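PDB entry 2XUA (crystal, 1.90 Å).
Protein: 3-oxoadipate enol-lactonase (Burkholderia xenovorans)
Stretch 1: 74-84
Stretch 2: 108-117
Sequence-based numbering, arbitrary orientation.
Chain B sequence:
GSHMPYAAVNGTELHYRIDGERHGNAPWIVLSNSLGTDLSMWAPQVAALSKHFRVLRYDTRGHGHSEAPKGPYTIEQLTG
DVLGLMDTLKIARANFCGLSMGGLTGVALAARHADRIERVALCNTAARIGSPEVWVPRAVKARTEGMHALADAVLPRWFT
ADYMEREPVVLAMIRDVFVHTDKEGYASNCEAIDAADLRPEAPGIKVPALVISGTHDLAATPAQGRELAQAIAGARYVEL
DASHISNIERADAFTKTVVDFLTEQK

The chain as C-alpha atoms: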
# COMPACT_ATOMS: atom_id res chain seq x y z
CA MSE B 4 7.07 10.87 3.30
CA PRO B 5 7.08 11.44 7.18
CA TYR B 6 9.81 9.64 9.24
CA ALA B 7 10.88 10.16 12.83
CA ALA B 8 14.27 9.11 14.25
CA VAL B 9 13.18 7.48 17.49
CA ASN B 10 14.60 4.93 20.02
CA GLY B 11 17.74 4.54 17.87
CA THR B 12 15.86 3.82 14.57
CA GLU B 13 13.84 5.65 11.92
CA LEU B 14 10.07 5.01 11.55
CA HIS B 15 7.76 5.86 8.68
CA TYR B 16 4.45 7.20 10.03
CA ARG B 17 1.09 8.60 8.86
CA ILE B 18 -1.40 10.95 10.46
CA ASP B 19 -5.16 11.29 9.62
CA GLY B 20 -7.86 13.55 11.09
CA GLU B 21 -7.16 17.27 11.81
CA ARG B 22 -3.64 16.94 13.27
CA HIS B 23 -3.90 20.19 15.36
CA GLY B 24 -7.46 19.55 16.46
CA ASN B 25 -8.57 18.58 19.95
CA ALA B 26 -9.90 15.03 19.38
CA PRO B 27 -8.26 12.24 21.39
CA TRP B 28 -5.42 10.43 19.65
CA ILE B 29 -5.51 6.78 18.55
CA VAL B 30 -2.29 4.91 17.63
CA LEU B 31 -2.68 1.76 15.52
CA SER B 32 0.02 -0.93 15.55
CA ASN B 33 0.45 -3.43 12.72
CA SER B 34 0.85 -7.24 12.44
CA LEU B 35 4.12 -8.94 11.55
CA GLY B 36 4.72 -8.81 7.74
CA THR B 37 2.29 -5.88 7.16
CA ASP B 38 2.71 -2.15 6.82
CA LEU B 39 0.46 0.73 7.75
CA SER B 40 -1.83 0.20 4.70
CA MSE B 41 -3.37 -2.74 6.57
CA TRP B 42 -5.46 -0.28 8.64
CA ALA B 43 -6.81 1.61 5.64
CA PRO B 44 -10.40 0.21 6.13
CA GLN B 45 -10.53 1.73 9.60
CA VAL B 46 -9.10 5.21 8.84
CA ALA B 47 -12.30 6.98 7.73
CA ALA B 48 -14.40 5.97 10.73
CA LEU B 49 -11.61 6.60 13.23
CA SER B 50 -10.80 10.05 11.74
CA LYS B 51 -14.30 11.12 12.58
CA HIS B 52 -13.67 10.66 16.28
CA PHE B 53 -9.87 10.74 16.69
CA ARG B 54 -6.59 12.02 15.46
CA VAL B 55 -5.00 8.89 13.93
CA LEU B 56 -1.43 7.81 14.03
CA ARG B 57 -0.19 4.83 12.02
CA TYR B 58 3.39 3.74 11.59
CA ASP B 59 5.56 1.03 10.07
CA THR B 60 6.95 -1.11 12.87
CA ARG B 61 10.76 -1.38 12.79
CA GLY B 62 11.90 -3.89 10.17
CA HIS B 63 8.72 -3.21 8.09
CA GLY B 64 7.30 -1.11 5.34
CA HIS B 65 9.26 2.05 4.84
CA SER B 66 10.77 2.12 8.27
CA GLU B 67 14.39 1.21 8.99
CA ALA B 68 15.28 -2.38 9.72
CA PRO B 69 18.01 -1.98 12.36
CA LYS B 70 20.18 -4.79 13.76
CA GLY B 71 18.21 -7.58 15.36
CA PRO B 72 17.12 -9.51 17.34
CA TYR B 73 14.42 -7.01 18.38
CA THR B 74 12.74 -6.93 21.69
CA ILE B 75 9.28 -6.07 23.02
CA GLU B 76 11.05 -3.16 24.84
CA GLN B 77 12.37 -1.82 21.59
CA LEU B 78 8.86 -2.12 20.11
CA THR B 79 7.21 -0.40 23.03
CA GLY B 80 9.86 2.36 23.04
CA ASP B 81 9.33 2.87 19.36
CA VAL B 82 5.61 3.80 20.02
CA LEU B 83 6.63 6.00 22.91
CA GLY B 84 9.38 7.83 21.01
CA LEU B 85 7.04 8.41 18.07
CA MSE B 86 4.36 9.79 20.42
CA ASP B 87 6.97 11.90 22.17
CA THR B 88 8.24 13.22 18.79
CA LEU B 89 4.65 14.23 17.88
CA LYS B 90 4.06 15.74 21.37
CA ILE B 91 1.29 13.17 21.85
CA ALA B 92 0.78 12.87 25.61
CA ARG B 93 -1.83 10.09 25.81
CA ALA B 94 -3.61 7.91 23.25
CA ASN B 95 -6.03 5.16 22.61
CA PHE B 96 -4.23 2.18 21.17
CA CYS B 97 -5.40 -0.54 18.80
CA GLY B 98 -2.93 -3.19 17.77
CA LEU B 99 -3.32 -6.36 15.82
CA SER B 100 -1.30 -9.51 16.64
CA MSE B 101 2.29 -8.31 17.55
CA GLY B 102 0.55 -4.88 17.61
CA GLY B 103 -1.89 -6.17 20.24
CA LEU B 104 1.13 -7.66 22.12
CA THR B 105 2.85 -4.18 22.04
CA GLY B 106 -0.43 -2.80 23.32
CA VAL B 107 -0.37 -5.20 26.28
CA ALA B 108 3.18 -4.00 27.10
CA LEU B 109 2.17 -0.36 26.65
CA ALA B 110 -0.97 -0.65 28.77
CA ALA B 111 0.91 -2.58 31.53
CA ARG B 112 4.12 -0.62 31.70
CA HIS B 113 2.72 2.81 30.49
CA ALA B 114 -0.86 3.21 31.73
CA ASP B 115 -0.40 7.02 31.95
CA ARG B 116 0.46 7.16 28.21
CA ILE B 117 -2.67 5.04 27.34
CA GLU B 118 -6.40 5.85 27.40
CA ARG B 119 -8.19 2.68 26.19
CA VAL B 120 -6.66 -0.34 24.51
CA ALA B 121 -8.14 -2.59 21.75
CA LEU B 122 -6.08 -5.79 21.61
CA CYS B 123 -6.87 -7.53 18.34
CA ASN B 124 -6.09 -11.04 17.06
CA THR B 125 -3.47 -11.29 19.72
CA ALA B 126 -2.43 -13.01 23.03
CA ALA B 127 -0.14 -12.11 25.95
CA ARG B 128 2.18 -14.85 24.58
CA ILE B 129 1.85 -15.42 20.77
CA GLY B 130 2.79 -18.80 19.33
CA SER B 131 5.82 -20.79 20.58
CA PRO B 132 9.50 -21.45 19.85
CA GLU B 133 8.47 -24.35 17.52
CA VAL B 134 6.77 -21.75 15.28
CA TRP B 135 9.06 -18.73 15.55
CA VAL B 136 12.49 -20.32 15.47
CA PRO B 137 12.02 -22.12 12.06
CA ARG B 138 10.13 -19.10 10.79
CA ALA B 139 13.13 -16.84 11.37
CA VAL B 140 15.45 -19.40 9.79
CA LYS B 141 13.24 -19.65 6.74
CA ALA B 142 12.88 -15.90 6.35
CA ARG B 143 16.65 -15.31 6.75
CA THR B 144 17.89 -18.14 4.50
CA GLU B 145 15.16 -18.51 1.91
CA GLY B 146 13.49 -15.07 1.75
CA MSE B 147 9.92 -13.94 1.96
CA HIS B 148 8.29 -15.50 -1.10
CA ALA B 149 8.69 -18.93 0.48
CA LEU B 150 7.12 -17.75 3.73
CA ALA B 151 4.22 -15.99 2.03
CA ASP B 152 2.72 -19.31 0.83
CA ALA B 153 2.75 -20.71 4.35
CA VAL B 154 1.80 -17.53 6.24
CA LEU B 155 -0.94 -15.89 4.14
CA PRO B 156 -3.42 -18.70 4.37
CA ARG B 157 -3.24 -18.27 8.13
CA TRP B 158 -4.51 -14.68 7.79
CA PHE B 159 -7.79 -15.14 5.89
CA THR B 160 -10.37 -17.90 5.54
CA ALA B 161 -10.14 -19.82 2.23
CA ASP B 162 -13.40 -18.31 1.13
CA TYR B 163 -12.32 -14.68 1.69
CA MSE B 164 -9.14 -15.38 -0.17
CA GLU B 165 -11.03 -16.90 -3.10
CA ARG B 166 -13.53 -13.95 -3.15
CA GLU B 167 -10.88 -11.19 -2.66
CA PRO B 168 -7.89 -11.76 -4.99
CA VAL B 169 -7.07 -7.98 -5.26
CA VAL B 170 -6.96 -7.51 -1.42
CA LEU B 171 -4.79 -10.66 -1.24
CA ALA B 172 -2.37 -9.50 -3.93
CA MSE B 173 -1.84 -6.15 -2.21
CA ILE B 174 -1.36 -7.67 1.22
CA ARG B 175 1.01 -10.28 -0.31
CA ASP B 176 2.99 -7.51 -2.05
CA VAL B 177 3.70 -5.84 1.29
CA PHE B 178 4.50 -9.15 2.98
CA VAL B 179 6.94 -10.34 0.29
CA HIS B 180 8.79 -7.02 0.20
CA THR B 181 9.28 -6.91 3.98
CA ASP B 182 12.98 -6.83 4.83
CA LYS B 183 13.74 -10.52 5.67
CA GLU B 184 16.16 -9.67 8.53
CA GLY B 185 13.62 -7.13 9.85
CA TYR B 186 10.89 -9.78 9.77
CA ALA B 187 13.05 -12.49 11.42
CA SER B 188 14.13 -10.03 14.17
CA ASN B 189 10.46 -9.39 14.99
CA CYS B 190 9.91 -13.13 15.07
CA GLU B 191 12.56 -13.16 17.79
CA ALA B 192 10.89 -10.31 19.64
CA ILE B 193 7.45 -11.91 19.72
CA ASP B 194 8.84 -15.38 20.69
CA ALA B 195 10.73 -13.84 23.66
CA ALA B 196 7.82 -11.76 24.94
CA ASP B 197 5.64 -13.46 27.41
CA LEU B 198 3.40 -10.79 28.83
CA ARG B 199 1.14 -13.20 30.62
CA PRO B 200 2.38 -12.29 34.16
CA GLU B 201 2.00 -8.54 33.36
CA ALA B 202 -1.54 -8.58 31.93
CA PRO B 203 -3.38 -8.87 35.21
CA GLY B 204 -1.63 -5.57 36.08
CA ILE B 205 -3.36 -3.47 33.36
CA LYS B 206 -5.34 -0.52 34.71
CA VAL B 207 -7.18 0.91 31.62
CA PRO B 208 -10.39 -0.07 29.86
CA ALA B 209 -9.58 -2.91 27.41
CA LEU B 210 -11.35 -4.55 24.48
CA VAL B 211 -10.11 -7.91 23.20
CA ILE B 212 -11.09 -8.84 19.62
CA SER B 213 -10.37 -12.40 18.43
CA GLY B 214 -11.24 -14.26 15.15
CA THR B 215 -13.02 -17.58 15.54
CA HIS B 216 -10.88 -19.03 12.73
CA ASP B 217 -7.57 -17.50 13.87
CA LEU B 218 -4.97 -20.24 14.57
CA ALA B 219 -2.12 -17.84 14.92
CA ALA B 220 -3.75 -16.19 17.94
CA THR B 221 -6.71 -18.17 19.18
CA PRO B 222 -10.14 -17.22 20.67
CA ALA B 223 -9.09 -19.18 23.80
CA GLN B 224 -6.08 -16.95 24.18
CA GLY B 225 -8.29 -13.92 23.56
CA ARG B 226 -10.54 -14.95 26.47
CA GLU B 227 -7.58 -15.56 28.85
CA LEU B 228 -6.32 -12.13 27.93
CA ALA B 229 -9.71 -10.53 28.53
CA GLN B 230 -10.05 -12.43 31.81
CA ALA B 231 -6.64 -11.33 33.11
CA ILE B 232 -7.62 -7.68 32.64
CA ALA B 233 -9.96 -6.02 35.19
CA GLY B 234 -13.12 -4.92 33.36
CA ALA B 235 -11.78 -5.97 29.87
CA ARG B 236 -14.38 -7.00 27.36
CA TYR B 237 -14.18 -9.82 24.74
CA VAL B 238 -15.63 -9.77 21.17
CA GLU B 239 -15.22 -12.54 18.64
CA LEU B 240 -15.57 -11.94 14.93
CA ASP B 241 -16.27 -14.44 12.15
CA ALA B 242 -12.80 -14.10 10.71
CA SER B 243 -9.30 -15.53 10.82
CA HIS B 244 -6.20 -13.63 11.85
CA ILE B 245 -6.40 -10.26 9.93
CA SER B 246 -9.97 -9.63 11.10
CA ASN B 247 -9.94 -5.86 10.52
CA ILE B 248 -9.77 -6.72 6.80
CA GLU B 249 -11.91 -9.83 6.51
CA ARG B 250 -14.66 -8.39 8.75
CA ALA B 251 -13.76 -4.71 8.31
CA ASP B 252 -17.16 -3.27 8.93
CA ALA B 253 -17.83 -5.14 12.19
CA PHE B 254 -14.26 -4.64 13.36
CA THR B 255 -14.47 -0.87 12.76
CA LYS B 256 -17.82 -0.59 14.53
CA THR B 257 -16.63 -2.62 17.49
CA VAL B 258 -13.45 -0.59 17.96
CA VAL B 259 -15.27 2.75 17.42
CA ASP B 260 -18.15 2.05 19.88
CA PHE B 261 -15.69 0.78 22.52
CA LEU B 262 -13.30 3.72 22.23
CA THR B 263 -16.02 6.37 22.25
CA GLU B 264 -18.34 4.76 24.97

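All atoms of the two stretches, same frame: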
# COMPACT_ATOMS: atom_id res chain seq x y z
N THR B 74 13.37 -6.55 20.46
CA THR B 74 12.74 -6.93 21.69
C THR B 74 11.44 -6.19 21.82
O THR B 74 11.28 -5.13 21.19
CB THR B 74 13.64 -6.60 22.90
OG1 THR B 74 13.76 -5.17 23.02
CG2 THR B 74 15.06 -7.22 22.73
N ILE B 75 10.56 -6.73 22.66
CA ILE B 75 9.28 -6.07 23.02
C ILE B 75 9.49 -4.67 23.64
O ILE B 75 8.64 -3.75 23.44
CB ILE B 75 8.37 -6.99 23.87
CG1 ILE B 75 6.93 -6.46 24.00
CG2 ILE B 75 8.98 -7.23 25.34
CD1 ILE B 75 6.17 -6.27 22.66
N GLU B 76 10.64 -4.49 24.33
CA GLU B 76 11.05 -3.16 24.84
C GLU B 76 11.46 -2.21 23.74
O GLU B 76 11.28 -0.98 23.87
CB GLU B 76 12.22 -3.22 25.86
CG GLU B 76 11.88 -3.92 27.15
CD GLU B 76 11.83 -5.44 27.05
OE1 GLU B 76 12.58 -6.00 26.25
OE2 GLU B 76 11.00 -6.07 27.75
N GLN B 77 12.08 -2.71 22.68
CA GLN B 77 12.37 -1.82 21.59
C GLN B 77 11.02 -1.40 20.94
O GLN B 77 10.77 -0.22 20.62
CB GLN B 77 13.26 -2.45 20.53
CG GLN B 77 14.79 -2.37 20.84
CD GLN B 77 15.55 -3.37 20.01
OE1 GLN B 77 14.99 -4.39 19.63
NE2 GLN B 77 16.82 -3.07 19.71
N LEU B 78 10.15 -2.38 20.78
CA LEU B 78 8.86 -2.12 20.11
C LEU B 78 7.99 -1.16 20.89
O LEU B 78 7.30 -0.33 20.30
CB LEU B 78 8.13 -3.42 19.78
CG LEU B 78 8.85 -4.46 18.90
CD1 LEU B 78 8.00 -5.70 18.93
CD2 LEU B 78 9.05 -4.00 17.43
N THR B 79 7.99 -1.28 22.20
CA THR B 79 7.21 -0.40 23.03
C THR B 79 7.82 1.03 22.96
O THR B 79 7.08 2.02 22.84
CB THR B 79 7.15 -0.92 24.46
OG1 THR B 79 6.52 -2.20 24.47
CG2 THR B 79 6.25 -0.05 25.35
N GLY B 80 9.15 1.10 23.03
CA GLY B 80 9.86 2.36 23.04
C GLY B 80 9.77 3.09 21.71
O GLY B 80 9.84 4.33 21.64
N ASP B 81 9.60 2.31 20.65
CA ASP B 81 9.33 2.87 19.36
C ASP B 81 8.03 3.69 19.40
O ASP B 81 8.02 4.80 18.90
CB ASP B 81 9.28 1.77 18.31
CG ASP B 81 10.64 1.24 17.97
OD1 ASP B 81 11.68 1.77 18.48
OD2 ASP B 81 10.71 0.34 17.14
N VAL B 82 6.96 3.14 19.98
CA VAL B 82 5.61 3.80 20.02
C VAL B 82 5.79 5.04 20.85
O VAL B 82 5.49 6.14 20.40
CB VAL B 82 4.50 2.92 20.65
CG1 VAL B 82 3.15 3.72 20.80
CG2 VAL B 82 4.24 1.67 19.79
N LEU B 83 6.39 4.86 22.03
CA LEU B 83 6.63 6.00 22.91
C LEU B 83 7.45 7.14 22.33
O LEU B 83 7.04 8.29 22.45
CB LEU B 83 7.20 5.53 24.25
CG LEU B 83 6.27 4.61 24.97
CD1 LEU B 83 7.10 4.07 26.15
CD2 LEU B 83 4.98 5.28 25.47
N GLY B 84 8.53 6.84 21.64
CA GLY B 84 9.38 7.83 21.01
C GLY B 84 8.68 8.55 19.87
O GLY B 84 8.81 9.79 19.71
N ALA B 108 2.01 -4.60 26.45
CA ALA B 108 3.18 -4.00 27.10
C ALA B 108 2.96 -2.51 27.45
O ALA B 108 3.36 -2.03 28.55
CB ALA B 108 4.39 -4.13 26.29
N LEU B 109 2.37 -1.78 26.51
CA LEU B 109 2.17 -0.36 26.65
C LEU B 109 1.16 -0.13 27.76
O LEU B 109 1.44 0.66 28.67
CB LEU B 109 1.66 0.21 25.33
CG LEU B 109 2.42 1.14 24.41
CD1 LEU B 109 3.81 1.64 24.76
CD2 LEU B 109 2.27 0.72 22.92
N ALA B 110 0.03 -0.83 27.74
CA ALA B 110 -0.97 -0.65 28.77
C ALA B 110 -0.51 -1.06 30.18
O ALA B 110 -1.04 -0.52 31.14
CB ALA B 110 -2.29 -1.35 28.43
N ALA B 111 0.39 -2.05 30.27
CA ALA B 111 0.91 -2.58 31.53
C ALA B 111 2.00 -1.70 32.13
O ALA B 111 2.03 -1.44 33.33
CB ALA B 111 1.46 -4.02 31.30
N ARG B 112 2.93 -1.30 31.28
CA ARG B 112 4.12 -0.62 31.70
C ARG B 112 3.97 0.90 31.46
O ARG B 112 4.81 1.65 31.92
CB ARG B 112 5.35 -1.15 30.95
CG ARG B 112 5.55 -2.69 30.98
CD ARG B 112 6.57 -3.09 29.96
NE ARG B 112 6.77 -4.53 29.98
CZ ARG B 112 7.72 -5.21 29.34
NH1 ARG B 112 8.63 -4.60 28.59
NH2 ARG B 112 7.77 -6.52 29.47
N HIS B 113 2.93 1.34 30.73
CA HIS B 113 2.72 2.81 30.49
C HIS B 113 1.27 3.26 30.54
O HIS B 113 0.80 4.00 29.64
CB HIS B 113 3.40 3.26 29.18
CG HIS B 113 4.85 2.88 29.08
ND1 HIS B 113 5.29 1.66 28.59
CD2 HIS B 113 5.98 3.58 29.39
CE1 HIS B 113 6.61 1.63 28.61
NE2 HIS B 113 7.05 2.79 29.07
N ALA B 114 0.55 2.85 31.58
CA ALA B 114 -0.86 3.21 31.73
C ALA B 114 -1.13 4.72 31.57
O ALA B 114 -2.21 5.13 31.11
CB ALA B 114 -1.36 2.74 33.03
N ASP B 115 -0.18 5.54 31.98
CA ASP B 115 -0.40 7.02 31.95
C ASP B 115 -0.32 7.59 30.51
O ASP B 115 -0.91 8.64 30.23
CB ASP B 115 0.63 7.75 32.81
CG ASP B 115 2.04 7.43 32.40
OD1 ASP B 115 2.21 6.44 31.67
OD2 ASP B 115 2.97 8.16 32.78
N ARG B 116 0.45 6.90 29.66
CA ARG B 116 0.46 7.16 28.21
C ARG B 116 -0.77 6.63 27.43
O ARG B 116 -0.95 6.99 26.23
CB ARG B 116 1.76 6.63 27.60
CG ARG B 116 3.07 7.21 28.16
CD ARG B 116 3.06 8.80 28.16
NE ARG B 116 3.15 9.44 26.83
CZ ARG B 116 4.23 9.56 26.08
NH1 ARG B 116 4.17 10.23 24.93
NH2 ARG B 116 5.43 9.03 26.44
N ILE B 117 -1.61 5.79 28.06
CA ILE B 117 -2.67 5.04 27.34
C ILE B 117 -4.08 5.38 27.82
O ILE B 117 -4.33 5.39 29.03
CB ILE B 117 -2.41 3.46 27.42
CG1 ILE B 117 -1.12 3.05 26.74
CG2 ILE B 117 -3.58 2.68 26.84
CD1 ILE B 117 -0.89 3.50 25.26

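Helix 75-84 crosses helix 108-112 almost at right angles (81°), the axes approaching to 10.4 Å, and the contact buries 478 Å² summed over both sides. Ala108, at the start of stretch 2, points its methyl toward the first helix: CB is 3.4 Å from Thr79 OG1 and 4.1 Å from Ile75 CG1. The Thr79 hydroxyl donates to Ile75 O within its own helix (OG1 to O, 2.8 Å), so its polarity is satisfied in this buried setting.

Leu109 leaves its backbone sideways, yet its end reaches into the interface. CD1 lies only 3.0 Å from Thr79 CG2, shorter than a comfortable methyl-methyl contact, with chi1 (-111°) and chi2 (-2°) both between wells; CD1 also meets Leu83 CG at 3.9 Å, while CD2 lies 3.8 Å from Val82 CG1.

Arg112 extends its side chain, chi2 and chi3 both t, to form the one hydrogen bond across the stretches, a salt bridge in which NH1 donates to Glu76 OE2 (2.9 Å, 161°), which lies at the guanidinium edge.

His113, the first residue to leave helical geometry, offers a ring face to Leu83, whose CD1 sits 3.4 Å from the His113 ring centroid in a CH-pi contact. Finally, Arg116 packs against the same leucine, with CG 3.8 Å and guanidinium NH2 3.9 Å from Leu83 CD2.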